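Local coordinates for nucleotidyl transferase AbiEii/AbiGii toxin family protein (Mycobacterium tuberculosis, PDB 6Y56) that is the nucleotidyltransferase toxin MenT4 of a toxin-antitoxin system, of the AbiEii/AbiGii family, and probably transfers nucleotides to its target, at residues Leu139-Gln144 / Leu155-Val160. Residues are numbered along the deposited sequence; the frame is centred on the assembly and turned at random.
Sequences LLAFIQ and LPTLPV
F142 meets L155, P156 and L158 beside the antiparallel strands 138-141 and 157-160. CB of F142 points toward 155-160, and CG, anti to the carbonyl carbon (chi1 -76°), continues the side chain into the ring. CB of L155 lies over one ring face, displaced toward the rim, in a CH-pi contact 4.2 Å from the F142 centroid, and the same leucine lays CD1 against CG and CD2; the two side chains cross at about a right angle. At the ring edge, near its plane, P156 O comes 3.3 Å from F142 CD1. P156 CG and CD touch F142 CE1, and L158 CD1 lies 3.9 Å from the same F142 CE1, approaching obliquely. A water bridges F142 N and P156 O, accepting a hydrogen bond from the first and donating one to the second.

L140 and L158 form the hydrogen-bonded pair: L140 N to L158 O is 2.8 Å and nearly straight (171°), L158 N to L140 O 2.9 Å. Both acceptors gain a CA-H...O contact, from L139 and T157 respectively. CD1 of L140 runs on to V160 CB (4.1 Å), the side chains crossing roughly perpendicularly. The other sheet face carries L139, A141, T157 and P159. CG of L139, anti to the backbone N (chi1 -176°), lies by T157 OG1; L139 CD1 reaches L158 C at 3.6 Å, and also T157 OG1 (3.8 Å) and P159 CD. The L139 and T157 side chains cross obliquely, and T157 CG2 lies by A141.

In this two-stranded antiparallel hairpin, with its long connecting loop, L140 and L158 share one face; L140 and V160 touch helix 50-59, L158 and V160 touch F48. Helix 19-38 receives F142 at D29 and L32, while a backbone hydrogen bond between F48 N-H and P159 O ties the pair to strand 47-49.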
loop_
_atom_site.group_PDB
_atom_site.type_symbol
_atom_site.label_atom_id
_atom_site.label_comp_id
_atom_site.label_asym_id
_atom_site.label_seq_id
_atom_site.Cartn_x
_atom_site.Cartn_y
_atom_site.Cartn_z
ATOM N N LEU A 139 -9.656 -11.861 -3.185
ATOM C CA LEU A 139 -8.685 -12.969 -2.987
ATOM C C LEU A 139 -7.818 -13.061 -4.244
ATOM O O LEU A 139 -8.343 -13.445 -5.306
ATOM C CB LEU A 139 -9.451 -14.274 -2.771
ATOM C CG LEU A 139 -8.572 -15.481 -2.459
ATOM C CD1 LEU A 139 -7.856 -15.293 -1.132
ATOM C CD2 LEU A 139 -9.390 -16.763 -2.455
ATOM N N LEU A 140 -6.526 -12.774 -4.111
ATOM C CA LEU A 140 -5.661 -12.743 -5.313
ATOM C C LEU A 140 -4.400 -13.586 -5.138
ATOM O O LEU A 140 -3.841 -13.640 -4.040
ATOM C CB LEU A 140 -5.225 -11.295 -5.565
ATOM C CG LEU A 140 -6.302 -10.307 -6.008
ATOM C CD1 LEU A 140 -5.700 -8.923 -6.198
ATOM C CD2 LEU A 140 -6.963 -10.776 -7.291
ATOM N N ALA A 141 -4.024 -14.251 -6.222
ATOM C CA ALA A 141 -2.711 -14.869 -6.336
ATOM C C ALA A 141 -1.631 -13.801 -6.542
ATOM O O ALA A 141 -1.905 -12.672 -6.953
ATOM C CB ALA A 141 -2.657 -15.871 -7.507
ATOM N N PHE A 142 -0.387 -14.163 -6.223
ATOM C CA PHE A 142 0.739 -13.320 -6.601
ATOM C C PHE A 142 0.942 -13.392 -8.112
ATOM O O PHE A 142 0.779 -14.454 -8.724
ATOM C CB PHE A 142 2.023 -13.835 -5.952
ATOM C CG PHE A 142 2.149 -13.518 -4.483
ATOM C CD1 PHE A 142 1.191 -13.917 -3.555
ATOM C CD2 PHE A 142 3.245 -12.819 -4.031
ATOM C CE1 PHE A 142 1.348 -13.612 -2.190
ATOM C CE2 PHE A 142 3.410 -12.521 -2.679
ATOM C CZ PHE A 142 2.466 -12.912 -1.764
ATOM N N ILE A 143 1.255 -12.251 -8.727
ATOM C CA ILE A 143 1.669 -12.251 -10.129
ATOM C C ILE A 143 2.944 -13.071 -10.239
ATOM O O ILE A 143 3.903 -12.848 -9.490
ATOM C CB ILE A 143 1.889 -10.806 -10.601
ATOM C CG1 ILE A 143 0.622 -9.963 -10.406
ATOM C CG2 ILE A 143 2.366 -10.787 -12.039
ATOM C CD1 ILE A 143 -0.521 -10.368 -11.315
ATOM N N GLN A 144 2.953 -14.040 -11.149
ATOM C CA GLN A 144 4.078 -14.967 -11.241
ATOM C C GLN A 144 5.302 -14.282 -11.833
ATOM O O GLN A 144 5.228 -13.659 -12.897
ATOM C CB GLN A 144 3.696 -16.172 -12.097
ATOM C CG GLN A 144 2.716 -17.108 -11.413
ATOM C CD GLN A 144 2.296 -18.276 -12.286
ATOM O OE1 GLN A 144 2.645 -18.348 -13.465
ATOM N NE2 GLN A 144 1.525 -19.193 -11.711
ATOM N N LEU A 155 3.460 -19.695 -3.649
ATOM C CA LEU A 155 2.980 -18.498 -2.979
ATOM C C LEU A 155 1.472 -18.596 -2.734
ATOM O O LEU A 155 0.743 -19.217 -3.513
ATOM C CB LEU A 155 3.305 -17.267 -3.819
ATOM C CG LEU A 155 4.798 -16.914 -3.753
ATOM C CD1 LEU A 155 5.183 -15.977 -4.876
ATOM C CD2 LEU A 155 5.187 -16.334 -2.396
ATOM N N PRO A 156 0.983 -17.987 -1.659
ATOM C CA PRO A 156 -0.424 -18.137 -1.286
ATOM C C PRO A 156 -1.328 -17.222 -2.100
ATOM O O PRO A 156 -0.881 -16.326 -2.819
ATOM C CB PRO A 156 -0.420 -17.680 0.176
ATOM C CG PRO A 156 0.664 -16.635 0.225
ATOM C CD PRO A 156 1.741 -17.216 -0.656
ATOM N N THR A 157 -2.625 -17.459 -1.965
ATOM C CA THR A 157 -3.607 -16.457 -2.341
ATOM C C THR A 157 -3.992 -15.700 -1.082
ATOM O O THR A 157 -4.103 -16.289 -0.002
ATOM C CB THR A 157 -4.842 -17.079 -3.001
ATOM O OG1 THR A 157 -5.478 -18.023 -2.124
ATOM C CG2 THR A 157 -4.455 -17.775 -4.290
ATOM N N LEU A 158 -4.151 -14.382 -1.220
ATOM C CA LEU A 158 -4.393 -13.529 -0.063
ATOM C C LEU A 158 -5.547 -12.584 -0.357
ATOM O O LEU A 158 -5.680 -12.104 -1.486
ATOM C CB LEU A 158 -3.149 -12.678 0.241
ATOM C CG LEU A 158 -1.919 -13.442 0.737
ATOM C CD1 LEU A 158 -0.769 -12.467 0.871
ATOM C CD2 LEU A 158 -2.221 -14.110 2.057
ATOM N N PRO A 159 -6.380 -12.283 0.636
ATOM C CA PRO A 159 -7.364 -11.205 0.478
ATOM C C PRO A 159 -6.651 -9.868 0.409
ATOM O O PRO A 159 -5.866 -9.513 1.290
ATOM C CB PRO A 159 -8.236 -11.312 1.732
ATOM C CG PRO A 159 -7.464 -12.108 2.672
ATOM C CD PRO A 159 -6.476 -12.956 1.936
ATOM N N VAL A 160 -6.945 -9.126 -0.647
ATOM C CA VAL A 160 -6.306 -7.851 -0.944
ATOM C C VAL A 160 -7.385 -6.778 -1.043
ATOM O O VAL A 160 -8.519 -7.044 -1.456
ATOM C CB VAL A 160 -5.488 -7.970 -2.255
ATOM C CG1 VAL A 160 -4.999 -6.607 -2.772
ATOM C CG2 VAL A 160 -4.301 -8.922 -2.059
HETATM O O HOH W 1 0.011 -16.933 -5.557
#